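Local atomic coordinates of putative HMP/thiamine permease protein YkoE (PDB entry 5EDL), a protein that acts as the membrane-embedded S component of an ECF transporter, binding thiamine and probably moving it or related hydroxymethylpyrimidine compounds across the membrane. Residues A[42-45]-A[46-50]; A[1-4]-A[5-8]; A[104-107]-A[108-111]; A[133-136]-A[137-140]. All coordinates share one frame; numbering follows the deposited sequence.

Interaction 1 of 4, residues A[42-45]-A[46-50]. With VIB (3-(4-amino-2-methyl-pyrimidin-5-ylmethyl)-5-(2-hydroxy-ethyl)-4-methyl-thiazol-3-ium), chain B.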
loop_
_atom_site.group_PDB
_atom_site.type_symbol
_atom_site.label_atom_id
_atom_site.label_comp_id
_atom_site.label_asym_id
_atom_site.label_seq_id
_atom_site.Cartn_x
_atom_site.Cartn_y
_atom_site.Cartn_z
ATOM N N PRO A 42 3.282 14.208 -3.675
ATOM C CA PRO A 42 2.435 14.219 -2.473
ATOM C C PRO A 42 1.373 13.115 -2.428
ATOM O O PRO A 42 1.002 12.687 -1.328
ATOM C CB PRO A 42 1.769 15.602 -2.540
ATOM C CG PRO A 42 2.798 16.450 -3.201
ATOM C CD PRO A 42 3.346 15.541 -4.296
ATOM N N ILE A 43 0.886 12.663 -3.583
ATOM C CA ILE A 43 -0.158 11.641 -3.599
ATOM C C ILE A 43 0.417 10.244 -3.820
ATOM O O ILE A 43 -0.339 9.275 -3.883
ATOM C CB ILE A 43 -1.228 11.899 -4.695
ATOM C CG1 ILE A 43 -0.627 11.723 -6.101
ATOM C CG2 ILE A 43 -1.904 13.264 -4.494
ATOM C CD1 ILE A 43 -1.610 11.880 -7.243
ATOM N N TYR A 44 1.740 10.137 -3.924
ATOM C CA TYR A 44 2.357 8.888 -4.388
ATOM C C TYR A 44 1.994 7.678 -3.515
ATOM O O TYR A 44 1.757 6.589 -4.029
ATOM C CB TYR A 44 3.885 9.015 -4.467
ATOM C CG TYR A 44 4.455 8.228 -5.634
ATOM C CD1 TYR A 44 4.502 6.840 -5.600
ATOM C CD2 TYR A 44 4.900 8.877 -6.793
ATOM C CE1 TYR A 44 4.996 6.107 -6.677
ATOM C CE2 TYR A 44 5.400 8.154 -7.878
ATOM C CZ TYR A 44 5.439 6.775 -7.815
ATOM O OH TYR A 44 5.916 6.053 -8.881
ATOM N N GLY A 45 1.937 7.880 -2.202
ATOM C CA GLY A 45 1.695 6.783 -1.282
ATOM C C GLY A 45 0.372 6.058 -1.489
ATOM O O GLY A 45 0.209 4.923 -1.031
ATOM N N ILE A 46 -0.582 6.701 -2.161
ATOM C CA ILE A 46 -1.851 6.043 -2.451
ATOM C C ILE A 46 -1.616 4.779 -3.275
ATOM O O ILE A 46 -2.341 3.796 -3.113
ATOM C CB ILE A 46 -2.844 6.954 -3.216
ATOM C CG1 ILE A 46 -4.280 6.465 -3.022
ATOM C CG2 ILE A 46 -2.524 6.981 -4.696
ATOM C CD1 ILE A 46 -4.782 6.565 -1.572
ATOM N N TRP A 47 -0.607 4.794 -4.147
ATOM C CA TRP A 47 -0.343 3.623 -4.993
ATOM C C TRP A 47 0.267 2.448 -4.228
ATOM O O TRP A 47 0.479 1.380 -4.819
ATOM C CB TRP A 47 0.564 3.993 -6.185
ATOM C CG TRP A 47 -0.146 4.863 -7.194
ATOM C CD1 TRP A 47 -1.280 4.560 -7.897
ATOM C CD2 TRP A 47 0.249 6.172 -7.616
ATOM N NE1 TRP A 47 -1.623 5.610 -8.725
ATOM C CE2 TRP A 47 -0.700 6.614 -8.562
ATOM C CE3 TRP A 47 1.317 7.018 -7.281
ATOM C CZ2 TRP A 47 -0.612 7.863 -9.180
ATOM C CZ3 TRP A 47 1.396 8.259 -7.885
ATOM C CH2 TRP A 47 0.434 8.672 -8.821
ATOM N N PHE A 48 0.557 2.645 -2.940
ATOM C CA PHE A 48 1.059 1.548 -2.089
ATOM C C PHE A 48 0.024 1.016 -1.087
ATOM O O PHE A 48 0.292 0.042 -0.373
ATOM C CB PHE A 48 2.276 1.967 -1.253
ATOM C CG PHE A 48 3.290 2.803 -1.973
ATOM C CD1 PHE A 48 3.554 2.626 -3.321
ATOM C CD2 PHE A 48 3.997 3.769 -1.272
ATOM C CE1 PHE A 48 4.508 3.412 -3.962
ATOM C CE2 PHE A 48 4.949 4.558 -1.896
ATOM C CZ PHE A 48 5.209 4.382 -3.251
ATOM N N ILE A 49 -1.126 1.669 -0.994
ATOM C CA ILE A 49 -2.027 1.416 0.131
ATOM C C ILE A 49 -2.504 -0.044 0.197
ATOM O O ILE A 49 -2.678 -0.582 1.277
ATOM C CB ILE A 49 -3.262 2.365 0.096
ATOM C CG1 ILE A 49 -3.999 2.302 1.443
ATOM C CG2 ILE A 49 -4.186 2.017 -1.064
ATOM C CD1 ILE A 49 -5.009 3.410 1.637
ATOM N N VAL A 50 -2.659 -0.688 -0.960
ATOM C CA VAL A 50 -3.097 -2.079 -1.015
ATOM C C VAL A 50 -2.153 -2.986 -0.218
ATOM O O VAL A 50 -2.604 -3.879 0.484
ATOM C CB VAL A 50 -3.202 -2.574 -2.481
ATOM C CG1 VAL A 50 -3.246 -4.086 -2.552
ATOM C CG2 VAL A 50 -4.421 -1.975 -3.142
HETATM C CM2 VIB B . 0.353 0.355 -9.082
HETATM N N4A VIB B . 3.476 4.109 -8.760
HETATM C CM4 VIB B . 3.307 8.419 -10.940
HETATM O O1 VIB B . 7.107 7.770 -10.668
HETATM C C7 VIB B . 7.272 7.567 -12.057
HETATM C C6 VIB B . 5.989 7.965 -12.745
HETATM C C2 VIB B . 3.700 4.772 -12.250
HETATM S S1 VIB B . 4.990 5.417 -12.860
HETATM C C5 VIB B . 4.957 6.902 -12.417
HETATM C C4 VIB B . 3.785 7.122 -11.604
HETATM N N3 VIB B . 2.989 5.773 -11.506
HETATM C C7A VIB B . 1.728 5.687 -10.776
HETATM C C4A VIB B . 2.277 3.529 -9.325
HETATM N N3A VIB B . 1.887 2.301 -8.978
HETATM C C2A VIB B . 0.755 1.774 -9.520
HETATM N N1A VIB B . 0.009 2.508 -10.406
HETATM C C6A VIB B . 0.389 3.761 -10.768
HETATM C C5A VIB B . 1.535 4.268 -10.210
#
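Tyr44 OH donates to the thiamine hydroxyl O1 at 2.7 Å and accepts a weak bond from the aminopyrimidine N4A at 3.1 Å, so one phenol bridges the hydroxyethyl arm of the thiazolium and the amino group of the pyrimidine. Three successive backbone bonds, Ile46 N to Ile43 O, Trp47 N to Tyr44 O and Phe48 N to Gly45 O, wind 42-45 into 46-50, and the turn they make carries two aromatic walls of the thiamine site. Trp47 works through its face, with the methylene bridge C7A 3.3 Å above the middle of the indole and pyrimidine atom C6A 3.4 Å from Trp47 NE1. The indole is also a partner of Tyr44: its edge meets the phenol face in a T-shaped pair, planes at 78°, with Trp47 CE3 3.6 Å from Tyr44 CD1. Phe48 completes the aromatic cluster, its CZ lying 3.5 Å from Tyr44 CD1, while Ile43 CD1 brushes Trp47 CH2 more loosely. Trp47 NE1 is bonded to Tyr21 O of helix 4-35, Tyr44 makes a cation-pi contact with Arg150 of helix 140-170, and Phe48 packs against helices 111-132 and 85-103, which leaves this entry into helix 49-58 wedged among four others.

Interaction 2 of 4, residues A[1-4]-A[5-8]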
loop_
_atom_site.group_PDB
_atom_site.type_symbol
_atom_site.label_atom_id
_atom_site.label_comp_id
_atom_site.label_asym_id
_atom_site.label_seq_id
_atom_site.Cartn_x
_atom_site.Cartn_y
_atom_site.Cartn_z
ATOM N N SER A 1 -0.240 -20.130 7.575
ATOM C CA SER A 1 -0.753 -20.830 6.399
ATOM C C SER A 1 -2.013 -20.159 5.857
ATOM O O SER A 1 -3.016 -20.063 6.560
ATOM C CB SER A 1 -1.039 -22.288 6.736
ATOM O OG SER A 1 -1.554 -22.983 5.618
ATOM N N TRP A 2 -1.949 -19.681 4.615
ATOM C CA TRP A 2 -3.075 -18.995 3.986
ATOM C C TRP A 2 -4.331 -19.860 3.850
ATOM O O TRP A 2 -4.251 -21.046 3.559
ATOM C CB TRP A 2 -2.681 -18.491 2.590
ATOM C CG TRP A 2 -1.814 -17.284 2.593
ATOM C CD1 TRP A 2 -0.493 -17.222 2.930
ATOM C CD2 TRP A 2 -2.197 -15.955 2.214
ATOM N NE1 TRP A 2 -0.035 -15.929 2.796
ATOM C CE2 TRP A 2 -1.061 -15.135 2.356
ATOM C CE3 TRP A 2 -3.398 -15.378 1.772
ATOM C CZ2 TRP A 2 -1.083 -13.762 2.065
ATOM C CZ3 TRP A 2 -3.423 -14.018 1.485
ATOM C CH2 TRP A 2 -2.270 -13.224 1.637
ATOM N N LYS A 3 -5.488 -19.232 4.030
ATOM C CA LYS A 3 -6.773 -19.871 3.791
ATOM C C LYS A 3 -7.340 -19.372 2.472
ATOM O O LYS A 3 -7.006 -18.277 2.029
ATOM C CB LYS A 3 -7.757 -19.577 4.923
ATOM C CG LYS A 3 -7.237 -19.909 6.311
ATOM C CD LYS A 3 -8.263 -19.563 7.379
ATOM C CE LYS A 3 -7.828 -20.065 8.752
ATOM N NZ LYS A 3 -8.482 -19.300 9.846
ATOM N N VAL A 4 -8.199 -20.181 1.864
ATOM C CA VAL A 4 -8.837 -19.841 0.600
ATOM C C VAL A 4 -9.501 -18.486 0.704
ATOM O O VAL A 4 -9.267 -17.607 -0.126
ATOM C CB VAL A 4 -9.885 -20.898 0.191
ATOM C CG1 VAL A 4 -10.710 -20.401 -0.988
ATOM C CG2 VAL A 4 -9.203 -22.215 -0.124
ATOM N N LYS A 5 -10.292 -18.308 1.759
ATOM C CA LYS A 5 -11.005 -17.052 1.974
ATOM C C LYS A 5 -10.060 -15.846 2.047
ATOM O O LYS A 5 -10.419 -14.758 1.618
ATOM C CB LYS A 5 -11.855 -17.127 3.242
ATOM C CG LYS A 5 -11.080 -17.347 4.531
ATOM C CD LYS A 5 -12.036 -17.539 5.711
ATOM C CE LYS A 5 -11.298 -17.685 7.031
ATOM N NZ LYS A 5 -12.229 -18.013 8.173
ATOM N N GLU A 6 -8.858 -16.037 2.583
ATOM C CA GLU A 6 -7.905 -14.927 2.679
ATOM C C GLU A 6 -7.353 -14.577 1.296
ATOM O O GLU A 6 -7.217 -13.403 0.951
ATOM C CB GLU A 6 -6.771 -15.268 3.642
ATOM C CG GLU A 6 -7.219 -15.347 5.110
ATOM C CD GLU A 6 -6.204 -16.045 5.997
ATOM O OE1 GLU A 6 -5.434 -16.879 5.478
ATOM O OE2 GLU A 6 -6.163 -15.754 7.204
ATOM N N ILE A 7 -7.031 -15.602 0.515
ATOM C CA ILE A 7 -6.578 -15.396 -0.850
ATOM C C ILE A 7 -7.682 -14.643 -1.602
ATOM O O ILE A 7 -7.417 -13.639 -2.270
ATOM C CB ILE A 7 -6.211 -16.740 -1.542
ATOM C CG1 ILE A 7 -4.977 -17.358 -0.871
ATOM C CG2 ILE A 7 -5.927 -16.529 -3.019
ATOM C CD1 ILE A 7 -4.686 -18.797 -1.293
ATOM N N VAL A 8 -8.920 -15.088 -1.436
ATOM C CA VAL A 8 -10.062 -14.448 -2.078
ATOM C C VAL A 8 -10.296 -13.000 -1.639
ATOM O O VAL A 8 -10.511 -12.132 -2.487
ATOM C CB VAL A 8 -11.360 -15.237 -1.833
ATOM C CG1 VAL A 8 -12.550 -14.491 -2.418
ATOM C CG2 VAL A 8 -11.260 -16.634 -2.435
#
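Glu6 swings its extended side chain back along the first turn to meet Lys3, the two crossing at an oblique angle. Glu6 OE1 accepts from Lys3 N at 2.8 Å, on the anti side of the carboxylate and 32° out of its plane; the same oxygen forms a salt bridge with Lys60. Trp2 leans over from the residue before the cap and sets CE3 3.7 Å from Ile7 CG1, the two side chains slanting across one another. With CG anti to its carbonyl carbon (chi1 -75°), Trp2 brings the benzo edge of the indole to the helix start, while NE1 on the far side is bonded to Pro61 O. Lys3 and Lys5 run side by side in the same direction, Lys3 CD 3.6 Å from Lys5 CE. Lys3 NZ and Lys5 NZ end 4.3 Å apart, a like-charge proximity that probably costs some energy. Val4 CG1 and Val8 CG2 touch more loosely. The regular helical bonds begin with Ile7 N to Lys3 O and Val8 N to Val4 O. Lys3 is the N-cap, so Glu6 supplies the glutamate half of a capping box whose reciprocal side-chain bond is absent, and the Trp2-Ile7 pair is placed as a hydrophobic staple at the start of helix 4-35.

Interaction 3 of 4, residues A[104-107]-A[108-111]. With MPG ([(Z)-octadec-9-enyl] (2R)-2,3-bis(oxidanyl)propanoate), chain C.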
loop_
_atom_site.group_PDB
_atom_site.type_symbol
_atom_site.label_atom_id
_atom_site.label_comp_id
_atom_site.label_asym_id
_atom_site.label_seq_id
_atom_site.Cartn_x
_atom_site.Cartn_y
_atom_site.Cartn_z
ATOM N N THR A 104 10.411 -7.818 10.052
ATOM C CA THR A 104 9.771 -7.918 11.364
ATOM C C THR A 104 9.004 -9.243 11.500
ATOM O O THR A 104 8.111 -9.373 12.340
ATOM C CB THR A 104 8.816 -6.724 11.608
ATOM O OG1 THR A 104 7.873 -6.634 10.536
ATOM C CG2 THR A 104 9.601 -5.403 11.705
ATOM N N ARG A 105 9.326 -10.186 10.612
ATOM C CA ARG A 105 8.880 -11.579 10.693
ATOM C C ARG A 105 7.372 -11.749 10.607
ATOM O O ARG A 105 6.816 -12.721 11.141
ATOM C CB ARG A 105 9.400 -12.222 11.995
ATOM C CG ARG A 105 10.919 -12.398 12.025
ATOM C CD ARG A 105 11.422 -12.716 13.439
ATOM N NE ARG A 105 10.843 -13.952 13.963
ATOM C CZ ARG A 105 10.724 -14.244 15.255
ATOM N NH1 ARG A 105 11.137 -13.385 16.184
ATOM N NH2 ARG A 105 10.181 -15.397 15.621
ATOM N N TRP A 106 6.718 -10.800 9.946
ATOM C CA TRP A 106 5.274 -10.814 9.756
ATOM C C TRP A 106 4.529 -10.915 11.088
ATOM O O TRP A 106 3.397 -11.388 11.132
ATOM C CB TRP A 106 4.866 -11.962 8.821
ATOM C CG TRP A 106 5.548 -11.885 7.481
ATOM C CD1 TRP A 106 5.199 -11.081 6.416
ATOM C CD2 TRP A 106 6.709 -12.613 7.064
ATOM N NE1 TRP A 106 6.066 -11.272 5.384
ATOM C CE2 TRP A 106 7.001 -12.208 5.746
ATOM C CE3 TRP A 106 7.520 -13.579 7.669
ATOM C CZ2 TRP A 106 8.070 -12.733 5.024
ATOM C CZ3 TRP A 106 8.584 -14.099 6.948
ATOM C CH2 TRP A 106 8.846 -13.674 5.638
ATOM N N LYS A 107 5.164 -10.438 12.158
ATOM C CA LYS A 107 4.570 -10.446 13.498
ATOM C C LYS A 107 4.286 -9.052 14.055
ATOM O O LYS A 107 3.813 -8.934 15.178
ATOM C CB LYS A 107 5.493 -11.171 14.487
ATOM C CG LYS A 107 5.645 -12.656 14.261
ATOM C CD LYS A 107 6.776 -13.213 15.128
ATOM C CE LYS A 107 6.613 -12.802 16.581
ATOM N NZ LYS A 107 7.651 -13.409 17.467
ATOM N N ALA A 108 4.614 -8.006 13.302
ATOM C CA ALA A 108 4.481 -6.635 13.800
ATOM C C ALA A 108 3.601 -5.769 12.897
ATOM O O ALA A 108 3.911 -5.564 11.716
ATOM C CB ALA A 108 5.848 -5.996 13.947
ATOM N N TYR A 109 2.519 -5.239 13.456
ATOM C CA TYR A 109 1.586 -4.459 12.652
ATOM C C TYR A 109 1.199 -3.140 13.315
ATOM O O TYR A 109 0.182 -2.542 12.980
ATOM C CB TYR A 109 0.360 -5.322 12.320
ATOM C CG TYR A 109 0.783 -6.520 11.504
ATOM C CD1 TYR A 109 0.952 -6.421 10.132
ATOM C CD2 TYR A 109 1.098 -7.726 12.117
ATOM C CE1 TYR A 109 1.375 -7.491 9.388
ATOM C CE2 TYR A 109 1.537 -8.807 11.382
ATOM C CZ TYR A 109 1.664 -8.687 10.012
ATOM O OH TYR A 109 2.093 -9.754 9.259
ATOM N N SER A 110 2.057 -2.666 14.216
ATOM C CA SER A 110 1.899 -1.339 14.796
ATOM C C SER A 110 2.055 -0.270 13.695
ATOM O O SER A 110 2.634 -0.529 12.638
ATOM C CB SER A 110 2.916 -1.109 15.923
ATOM O OG SER A 110 4.225 -0.937 15.396
ATOM N N LEU A 111 1.529 0.923 13.956
ATOM C CA LEU A 111 1.518 1.998 12.967
ATOM C C LEU A 111 2.910 2.338 12.411
ATOM O O LEU A 111 3.056 2.521 11.207
ATOM C CB LEU A 111 0.889 3.257 13.556
ATOM C CG LEU A 111 0.806 4.449 12.594
ATOM C CD1 LEU A 111 -0.005 4.081 11.359
ATOM C CD2 LEU A 111 0.199 5.675 13.302
HETATM C C2 MPG C . 13.975 -7.038 -0.624
HETATM C C3 MPG C . 13.537 -8.002 0.457
HETATM C C4 MPG C . 12.102 -8.416 0.214
HETATM C C5 MPG C . 12.057 -9.397 -0.934
HETATM C C6 MPG C . 11.320 -10.643 -0.509
HETATM C C7 MPG C . 9.846 -10.334 -0.421
HETATM C C8 MPG C . 9.052 -11.620 -0.471
HETATM C C9 MPG C . 8.986 -12.209 0.920
HETATM C C10 MPG C . 8.190 -13.260 1.219
HETATM C C11 MPG C . 7.307 -13.930 0.190
HETATM C C12 MPG C . 7.588 -15.417 0.226
HETATM C C13 MPG C . 7.130 -16.010 1.546
HETATM C C14 MPG C . 8.303 -16.367 2.436
HETATM C C15 MPG C . 7.980 -17.602 3.249
HETATM C C16 MPG C . 8.354 -17.373 4.696
HETATM C C17 MPG C . 7.870 -18.528 5.540
HETATM C C18 MPG C . 7.647 -18.037 6.953
HETATM O O1 MPG C . 15.491 -5.306 -0.014
HETATM C C1 MPG C . 15.422 -6.658 -0.403
HETATM O O HOH W 1 5.413 -7.595 10.534
#
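Tyr109 has CG anti to its carbonyl carbon (chi1 -62°), which folds the phenol back toward the turn until its hydroxyl reaches Trp106; positive phi values at Arg105 (62°) and Trp106 (55°) present the Trp106 carbonyl to it. These residues form a type I' beta turn from Thr104 to Lys107, closed by Lys107 N bonded to Thr104 O. Tyr109 OH donates to Trp106 O at 2.8 Å, arriving from above the carbonyl plane and nearly square to the C=O direction instead of on a lone pair, while Trp106 O sits at the edge of the phenol ring, 3.2 Å from Tyr109 CE2. A phenylalanine in place of Tyr109 would probably leave Trp106 O without this donor and the aromatic ring freer to drift from the turn. Nearby, Thr104 CB rests against Ala108 CB at 3.8 Å, and one water ties the same two residues together, 2.6 Å from Thr104 OG1 and accepting from Ala108 N at 2.9 Å. Thr104 OG1 is also bonded to Val100 O, on the last turn of helix 85-103. That helix ends here in a Schellman motif with Arg105 as its C' residue and Trp106 N bonded to Phe101 O. The Trp106 indole projects outward, anchored through NE1 to Glu98, and lays CZ2 3.8 Å from the alkene carbon C10 of the monoolein-like lipid MPG. The chemistry thus divides: backbone polar groups are met by a phenol and a water within the loop itself, while the indole offers hydrocarbon to a lipid chain.

Interaction 4 of 4, residues A[133-136]-A[137-140]. With VIB (3-(4-amino-2-methyl-pyrimidin-5-ylmethyl)-5-(2-hydroxy-ethyl)-4-methyl-thiazol-3-ium), chain B.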
loop_
_atom_site.group_PDB
_atom_site.type_symbol
_atom_site.label_atom_id
_atom_site.label_comp_id
_atom_site.label_asym_id
_atom_site.label_seq_id
_atom_site.Cartn_x
_atom_site.Cartn_y
_atom_site.Cartn_z
ATOM N N SER A 133 12.220 6.014 -15.392
ATOM C CA SER A 133 11.286 7.131 -15.526
ATOM C C SER A 133 11.952 8.490 -15.737
ATOM O O SER A 133 11.312 9.529 -15.569
ATOM C CB SER A 133 10.385 7.199 -14.291
ATOM O OG SER A 133 9.971 5.901 -13.909
ATOM N N GLY A 134 13.228 8.471 -16.109
ATOM C CA GLY A 134 13.958 9.689 -16.416
ATOM C C GLY A 134 14.411 10.487 -15.205
ATOM O O GLY A 134 14.859 11.623 -15.354
ATOM N N TYR A 135 14.314 9.901 -14.008
ATOM C CA TYR A 135 14.720 10.604 -12.792
ATOM C C TYR A 135 16.220 10.849 -12.742
ATOM O O TYR A 135 16.681 11.755 -12.067
ATOM C CB TYR A 135 14.282 9.826 -11.540
ATOM C CG TYR A 135 12.890 10.170 -11.085
ATOM C CD1 TYR A 135 11.877 10.418 -12.014
ATOM C CD2 TYR A 135 12.579 10.248 -9.734
ATOM C CE1 TYR A 135 10.594 10.735 -11.603
ATOM C CE2 TYR A 135 11.294 10.559 -9.310
ATOM C CZ TYR A 135 10.307 10.802 -10.246
ATOM O OH TYR A 135 9.034 11.123 -9.820
ATOM N N ALA A 136 16.981 10.041 -13.469
ATOM C CA ALA A 136 18.428 10.156 -13.441
ATOM C C ALA A 136 18.906 11.466 -14.084
ATOM O O ALA A 136 20.055 11.861 -13.915
ATOM C CB ALA A 136 19.061 8.957 -14.130
ATOM N N ALA A 137 18.010 12.137 -14.803
ATOM C CA ALA A 137 18.315 13.410 -15.444
ATOM C C ALA A 137 18.234 14.607 -14.489
ATOM O O ALA A 137 18.665 15.710 -14.844
ATOM C CB ALA A 137 17.370 13.635 -16.636
ATOM N N TYR A 138 17.694 14.388 -13.287
ATOM C CA TYR A 138 17.388 15.484 -12.361
ATOM C C TYR A 138 18.538 15.783 -11.396
ATOM O O TYR A 138 19.431 14.956 -11.193
ATOM C CB TYR A 138 16.109 15.166 -11.571
ATOM C CG TYR A 138 14.903 14.937 -12.455
ATOM C CD1 TYR A 138 14.700 15.714 -13.596
ATOM C CD2 TYR A 138 13.986 13.930 -12.172
ATOM C CE1 TYR A 138 13.604 15.504 -14.422
ATOM C CE2 TYR A 138 12.888 13.710 -12.994
ATOM C CZ TYR A 138 12.700 14.499 -14.117
ATOM O OH TYR A 138 11.616 14.301 -14.946
ATOM N N SER A 139 18.503 16.973 -10.807
ATOM C CA SER A 139 19.537 17.408 -9.865
ATOM C C SER A 139 19.397 16.731 -8.498
ATOM O O SER A 139 18.317 16.246 -8.143
ATOM C CB SER A 139 19.479 18.924 -9.681
ATOM O OG SER A 139 18.363 19.270 -8.872
ATOM N N PRO A 140 20.491 16.710 -7.720
ATOM C CA PRO A 140 20.424 16.158 -6.363
ATOM C C PRO A 140 19.364 16.852 -5.505
ATOM O O PRO A 140 18.638 16.171 -4.786
ATOM C CB PRO A 140 21.835 16.402 -5.815
ATOM C CG PRO A 140 22.712 16.396 -7.043
ATOM C CD PRO A 140 21.868 17.079 -8.101
HETATM C CM2 VIB B . 0.353 0.355 -9.082
HETATM N N4A VIB B . 3.476 4.109 -8.760
HETATM C CM4 VIB B . 3.307 8.419 -10.940
HETATM O O1 VIB B . 7.107 7.770 -10.668
HETATM C C7 VIB B . 7.272 7.567 -12.057
HETATM C C6 VIB B . 5.989 7.965 -12.745
HETATM C C2 VIB B . 3.700 4.772 -12.250
HETATM S S1 VIB B . 4.990 5.417 -12.860
HETATM C C5 VIB B . 4.957 6.902 -12.417
HETATM C C4 VIB B . 3.785 7.122 -11.604
HETATM N N3 VIB B . 2.989 5.773 -11.506
HETATM C C7A VIB B . 1.728 5.687 -10.776
HETATM C C4A VIB B . 2.277 3.529 -9.325
HETATM N N3A VIB B . 1.887 2.301 -8.978
HETATM C C2A VIB B . 0.755 1.774 -9.520
HETATM N N1A VIB B . 0.009 2.508 -10.406
HETATM C C6A VIB B . 0.389 3.761 -10.768
HETATM C C5A VIB B . 1.535 4.268 -10.210
HETATM O O HOH W 2 10.316 11.894 -14.787
HETATM O O HOH W 3 21.147 14.537 -13.280
#
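Two consecutive 3-10 turns, Ala137 N to Gly134 O at 3.2 Å and Tyr138 N to Tyr135 O at 3.1 Å, carry the chain round between two long helices, with Gly134 at positive phi just before them. Tyr138, its CG anti to the carbonyl carbon (chi1 -58°), lays its ring back across the turn, and its edge is directed at the face of Tyr135 in an offset edge-to-face pair. The planes stand at 60° and CE2 of Tyr138 comes 3.6 Å from Tyr135 CD1. Over one face of the Tyr138 ring, toward the rim, lies Gly134 O, 3.7 Å above the plane. The phenol end is tied down by a water that donates to Ser133 O and is 2.7 Å from Tyr138 OH; a second water donates to both Ala136 O and Tyr138 O. Replacing Tyr138 with an alanine would probably strip Tyr135 of its edge-on partner and leave the water on Ser133 O without its phenol anchor. Tyr135 and Ser133 face the thiamine site. Tyr135 OH, held by Tyr40 and Glu41, stays 4.0 Å from the ligand hydroxyl O1, whereas Ser133 OG is 3.7 Å from C7 and is bonded to Asp129, itself a ligand-binding residue. Tyr135 is lodged between Phe126 and Asp129 of helix 111-132 and Met146 and Arg150 of helix 140-170; Tyr138 pairs edge-to-face with Tyr142, and Ser139 caps that helix through Tyr142 N, so the connection is fastened at both ends.

In the fold
Along the chain the contacts come in series: interaction 2, then interactions 1, 3 and 4. Interaction 2 starts helix 4-35, interaction 1 leads into helix 49-58, interaction 3 joins helix 85-103 to helix 111-132, and interaction 4 joins helix 111-132 to helix 140-170. Interaction 1 is the central one, its centre about 20 to 25 Å from those of the other three. Interactions 2 and 3 lie about 19 Å apart, centre to centre, whereas interaction 4 is about 41 and 34 Å from them. Helix 111-132 thus runs from the loop of interaction 3 to the thiamine-lining turn of interaction 4. Interactions 1 and 4, nearest atoms about 5 Å apart, both touch thiamine and share its pocket.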